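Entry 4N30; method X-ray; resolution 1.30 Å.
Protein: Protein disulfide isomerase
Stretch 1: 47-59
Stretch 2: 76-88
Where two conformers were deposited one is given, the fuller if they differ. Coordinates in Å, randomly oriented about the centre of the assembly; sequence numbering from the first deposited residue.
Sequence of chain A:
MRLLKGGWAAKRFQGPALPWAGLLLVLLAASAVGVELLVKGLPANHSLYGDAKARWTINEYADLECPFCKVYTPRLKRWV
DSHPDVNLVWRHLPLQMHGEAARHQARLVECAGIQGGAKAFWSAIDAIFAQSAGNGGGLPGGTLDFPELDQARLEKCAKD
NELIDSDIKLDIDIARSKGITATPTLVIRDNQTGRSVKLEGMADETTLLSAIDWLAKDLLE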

# COMPACT_ATOMS: atom_id res chain seq x y z
N SER A 47 5.81 2.89 4.97
CA SER A 47 4.77 2.11 4.28
C SER A 47 4.18 0.98 5.10
O SER A 47 3.35 0.21 4.55
N LEU A 48 4.57 0.84 6.36
CA LEU A 48 4.20 -0.25 7.29
C LEU A 48 3.07 0.21 8.18
O LEU A 48 3.16 1.31 8.75
N TYR A 49 2.00 -0.60 8.34
CA TYR A 49 0.94 -0.35 9.30
C TYR A 49 0.89 -1.56 10.18
O TYR A 49 0.81 -2.71 9.72
N GLY A 50 0.90 -1.34 11.52
CA GLY A 50 0.89 -2.46 12.49
C GLY A 50 2.24 -2.68 13.11
O GLY A 50 3.16 -1.87 12.98
N ASP A 51 2.38 -3.81 13.74
CA ASP A 51 3.58 -4.06 14.54
C ASP A 51 4.74 -4.43 13.65
O ASP A 51 4.61 -5.37 12.83
N ALA A 52 5.87 -3.78 13.73
CA ALA A 52 6.99 -4.10 12.91
C ALA A 52 7.52 -5.55 13.08
O ALA A 52 8.13 -6.09 12.16
N LYS A 53 7.26 -6.12 14.24
CA LYS A 53 7.78 -7.47 14.47
C LYS A 53 6.74 -8.53 14.22
O LYS A 53 6.93 -9.71 14.57
N ALA A 54 5.61 -8.17 13.55
CA ALA A 54 4.58 -9.16 13.24
C ALA A 54 5.17 -10.35 12.46
O ALA A 54 5.99 -10.23 11.55
N ARG A 55 4.64 -11.51 12.88
CA ARG A 55 4.99 -12.75 12.21
C ARG A 55 4.59 -12.75 10.68
O ARG A 55 5.40 -13.22 9.87
N TRP A 56 3.38 -12.28 10.33
CA TRP A 56 2.98 -12.36 8.90
C TRP A 56 2.82 -10.94 8.45
O TRP A 56 2.36 -10.04 9.19
N THR A 57 3.19 -10.70 7.20
CA THR A 57 3.03 -9.36 6.57
C THR A 57 2.10 -9.53 5.36
O THR A 57 2.39 -10.36 4.46
N ILE A 58 1.04 -8.74 5.34
CA ILE A 58 0.16 -8.62 4.14
C ILE A 58 0.70 -7.50 3.26
O ILE A 58 0.69 -6.31 3.73
N ASN A 59 1.32 -7.82 2.12
CA ASN A 59 1.71 -6.83 1.12
C ASN A 59 0.54 -6.52 0.23
O ASN A 59 0.03 -7.45 -0.43
N LEU A 76 -9.08 -3.56 5.67
CA LEU A 76 -7.93 -4.35 5.95
C LEU A 76 -7.09 -3.80 7.12
O LEU A 76 -6.60 -4.58 7.97
N LYS A 77 -6.96 -2.48 7.25
CA LYS A 77 -6.27 -1.89 8.39
C LYS A 77 -7.04 -2.27 9.71
O LYS A 77 -6.36 -2.56 10.70
N ARG A 78 -8.37 -2.25 9.69
CA ARG A 78 -9.16 -2.68 10.86
C ARG A 78 -8.78 -4.10 11.24
O ARG A 78 -8.53 -4.45 12.43
N TRP A 79 -8.75 -4.97 10.24
CA TRP A 79 -8.43 -6.35 10.50
C TRP A 79 -7.05 -6.44 11.13
O TRP A 79 -6.82 -7.23 12.10
N VAL A 80 -6.08 -5.71 10.64
CA VAL A 80 -4.74 -5.76 11.20
C VAL A 80 -4.75 -5.23 12.64
O VAL A 80 -4.08 -5.81 13.51
N ASP A 81 -5.58 -4.24 12.92
CA ASP A 81 -5.74 -3.72 14.32
C ASP A 81 -6.14 -4.80 15.29
O ASP A 81 -5.65 -4.79 16.44
N SER A 82 -6.96 -5.74 14.85
CA SER A 82 -7.42 -6.77 15.74
C SER A 82 -6.60 -8.04 15.64
O SER A 82 -6.97 -9.00 16.35
N HIS A 83 -5.54 -8.09 14.82
CA HIS A 83 -4.62 -9.26 14.71
C HIS A 83 -3.23 -8.82 14.75
O HIS A 83 -2.57 -8.72 13.71
N PRO A 84 -2.71 -8.47 15.92
CA PRO A 84 -1.36 -7.93 16.14
C PRO A 84 -0.21 -8.74 15.54
O PRO A 84 0.83 -8.14 15.24
N ASP A 85 -0.49 -10.03 15.32
CA ASP A 85 0.50 -10.90 14.71
C ASP A 85 0.73 -10.70 13.20
O ASP A 85 1.66 -11.26 12.61
N VAL A 86 -0.10 -9.81 12.62
CA VAL A 86 -0.07 -9.54 11.16
C VAL A 86 0.11 -8.05 10.95
O VAL A 86 -0.53 -7.25 11.70
N ASN A 87 1.00 -7.68 10.05
CA ASN A 87 1.11 -6.25 9.69
C ASN A 87 0.82 -6.11 8.22
O ASN A 87 0.47 -7.08 7.53
N LEU A 88 0.82 -4.86 7.78
CA LEU A 88 0.37 -4.49 6.42
C LEU A 88 1.40 -3.59 5.80
O LEU A 88 1.85 -2.61 6.46

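Strand 86-88 lies between two pieces of stretch 1, parallel to strand 56-59 and antiparallel to Tyr49, so side chains sort onto two faces. On the face carrying Tyr49, Trp56, Ile58, Val86 and Leu88, helix 76-81 packs over the sheet. Ile58 (m, t) is one bump: its CD1 enters a hollow lined by Leu76 CD1 at 3.9 Å, Trp79 CZ3 at 4.0 Å and Val86 CG1 at 3.7 Å, while its CG2 lies 4.1 Å from Leu88 CD1. Val86 (t) also sets CG2 4.1 Å from Trp56 CE3.

Tyr49 (t, chi2 78°) reaches across to the helix, touching Lys77, Val80 and Asp81. Lys77 CE covers one ring face, 3.7 Å from Tyr49 CE1, Val80 CG1 sits 3.9 Å from Tyr49 CD2, and Tyr49 OH donates a short 2.5 Å hydrogen bond to Asp81 OD1. Beside it Gly50 leaves a necessary gap: a CB there would crowd Val80 CG1 and Asn87 CB.

On the other face Asn87 (p) plugs the loop. Its ND2 donates to Asp51 O at 2.9 Å and to a water, also at 2.9 Å; its OD1 lies 2.7 Å from Thr57 OG1. Small Ala54 fits beside it, CB 3.6 Å from Asn87 ND2. Another water ties Asp51 N to Pro84 O and Val86 O.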

# COMPACT_ATOMS: atom_id res chain seq x y z
CB SER A 47 5.37 1.61 2.94
OG SER A 47 6.46 0.74 3.19
CB LEU A 48 5.35 -0.54 8.28
CG LEU A 48 5.02 -1.51 9.45
CD1 LEU A 48 4.67 -2.91 8.98
CD2 LEU A 48 6.19 -1.55 10.41
CB TYR A 49 -0.38 -0.16 8.55
CG TYR A 49 -1.51 0.18 9.45
CD1 TYR A 49 -1.67 1.48 9.97
CD2 TYR A 49 -2.39 -0.82 9.87
CE1 TYR A 49 -2.72 1.72 10.90
CE2 TYR A 49 -3.43 -0.61 10.81
CZ TYR A 49 -3.54 0.70 11.27
OH TYR A 49 -4.52 1.01 12.18
CB ASP A 51 3.26 -5.18 15.55
CG ASP A 51 4.47 -5.55 16.51
OD1 ASP A 51 5.60 -5.09 16.34
OD2 ASP A 51 4.26 -6.39 17.42
CB ALA A 52 8.17 -3.11 13.13
CB LYS A 53 8.36 -7.60 15.88
CG LYS A 53 9.43 -6.59 16.24
CD LYS A 53 10.52 -6.49 15.18
CE LYS A 53 11.33 -5.21 15.37
NZ LYS A 53 12.10 -5.34 16.64
CB ALA A 54 3.41 -8.52 12.47
CB ARG A 55 4.34 -13.95 12.90
CG ARG A 55 4.49 -15.21 12.08
CD ARG A 55 5.49 -16.16 12.48
NE ARG A 55 5.33 -17.40 11.69
CZ ARG A 55 5.01 -18.62 12.12
NH1 ARG A 55 4.66 -18.83 13.40
NH2 ARG A 55 5.02 -19.63 11.24
CB TRP A 56 1.62 -13.05 8.79
CG TRP A 56 1.78 -14.52 9.11
CD1 TRP A 56 2.30 -15.50 8.34
CD2 TRP A 56 1.41 -15.12 10.36
NE1 TRP A 56 2.27 -16.74 9.03
CE2 TRP A 56 1.72 -16.54 10.26
CE3 TRP A 56 0.80 -14.65 11.54
CZ2 TRP A 56 1.49 -17.44 11.31
CZ3 TRP A 56 0.49 -15.61 12.57
CH2 TRP A 56 0.86 -16.96 12.43
CB THR A 57 4.32 -8.91 6.05
OG1 THR A 57 5.17 -8.53 7.16
CG2 THR A 57 4.20 -7.58 5.14
CB ILE A 58 -1.26 -8.30 4.51
CG1 ILE A 58 -1.91 -9.41 5.39
CG2 ILE A 58 -2.10 -8.03 3.26
CD1 ILE A 58 -3.27 -9.09 6.01
CB ASN A 59 2.87 -7.36 0.26
CG ASN A 59 4.12 -7.52 1.07
OD1 ASN A 59 4.87 -6.57 1.26
ND2 ASN A 59 4.33 -8.74 1.59
CB LEU A 76 -7.07 -4.40 4.69
CG LEU A 76 -5.83 -5.27 4.74
CD1 LEU A 76 -6.22 -6.73 4.94
CD2 LEU A 76 -5.14 -5.18 3.34
CB LYS A 77 -6.22 -0.40 8.21
CG LYS A 77 -5.25 0.06 7.08
CD LYS A 77 -5.33 1.56 6.78
CE LYS A 77 -4.79 2.32 7.94
NZ LYS A 77 -5.15 3.75 7.83
CB ARG A 78 -10.63 -2.57 10.47
CG ARG A 78 -11.54 -2.48 11.68
CD ARG A 78 -13.00 -2.13 11.41
NE ARG A 78 -13.81 -3.32 11.71
CZ ARG A 78 -13.47 -4.21 12.63
NH1 ARG A 78 -12.40 -3.99 13.37
NH2 ARG A 78 -14.21 -5.29 12.84
CB TRP A 79 -8.65 -7.21 9.24
CG TRP A 79 -8.52 -8.67 9.52
CD1 TRP A 79 -9.60 -9.53 9.75
CD2 TRP A 79 -7.35 -9.52 9.46
NE1 TRP A 79 -9.10 -10.80 9.88
CE2 TRP A 79 -7.77 -10.86 9.76
CE3 TRP A 79 -5.99 -9.29 9.27
CZ2 TRP A 79 -6.92 -11.93 9.83
CZ3 TRP A 79 -5.11 -10.36 9.33
CH2 TRP A 79 -5.55 -11.66 9.62
CB VAL A 80 -3.81 -4.95 10.26
CG1 VAL A 80 -2.55 -4.56 11.02
CG2 VAL A 80 -3.48 -5.73 8.99
CB ASP A 81 -6.79 -2.64 14.38
CG ASP A 81 -6.35 -1.34 13.74
OD1 ASP A 81 -5.14 -1.08 13.49
OD2 ASP A 81 -7.24 -0.52 13.50
CB SER A 82 -8.90 -7.02 15.60
OG SER A 82 -9.21 -7.59 14.35
CB HIS A 83 -4.90 -10.00 13.39
CG HIS A 83 -6.28 -10.49 13.34
ND1 HIS A 83 -7.33 -9.73 12.93
CD2 HIS A 83 -6.82 -11.73 13.75
CE1 HIS A 83 -8.47 -10.44 13.00
NE2 HIS A 83 -8.14 -11.67 13.53
CB PRO A 84 -1.26 -7.79 17.67
CG PRO A 84 -2.65 -7.65 18.11
CD PRO A 84 -3.52 -8.41 17.16
CB ASP A 85 0.17 -12.38 14.98
CG ASP A 85 0.39 -12.75 16.44
OD1 ASP A 85 1.49 -12.42 16.94
OD2 ASP A 85 -0.54 -13.34 17.02
CB VAL A 86 -1.39 -10.00 10.51
CG1 VAL A 86 -1.28 -9.86 8.98
CG2 VAL A 86 -1.70 -11.45 10.89
CB ASN A 87 2.47 -5.68 10.17
CG ASN A 87 3.62 -6.26 9.43
OD1 ASN A 87 3.55 -6.77 8.34
ND2 ASN A 87 4.79 -6.16 10.08
CB LEU A 88 -1.00 -3.72 6.56
CG LEU A 88 -1.49 -3.02 5.31
CD1 LEU A 88 -1.87 -4.04 4.21
CD2 LEU A 88 -2.76 -2.26 5.62
O HOH W 1 -6.10 3.28 11.11
O HOH W 2 0.46 -5.85 13.78
O HOH W 3 7.41 -6.90 8.97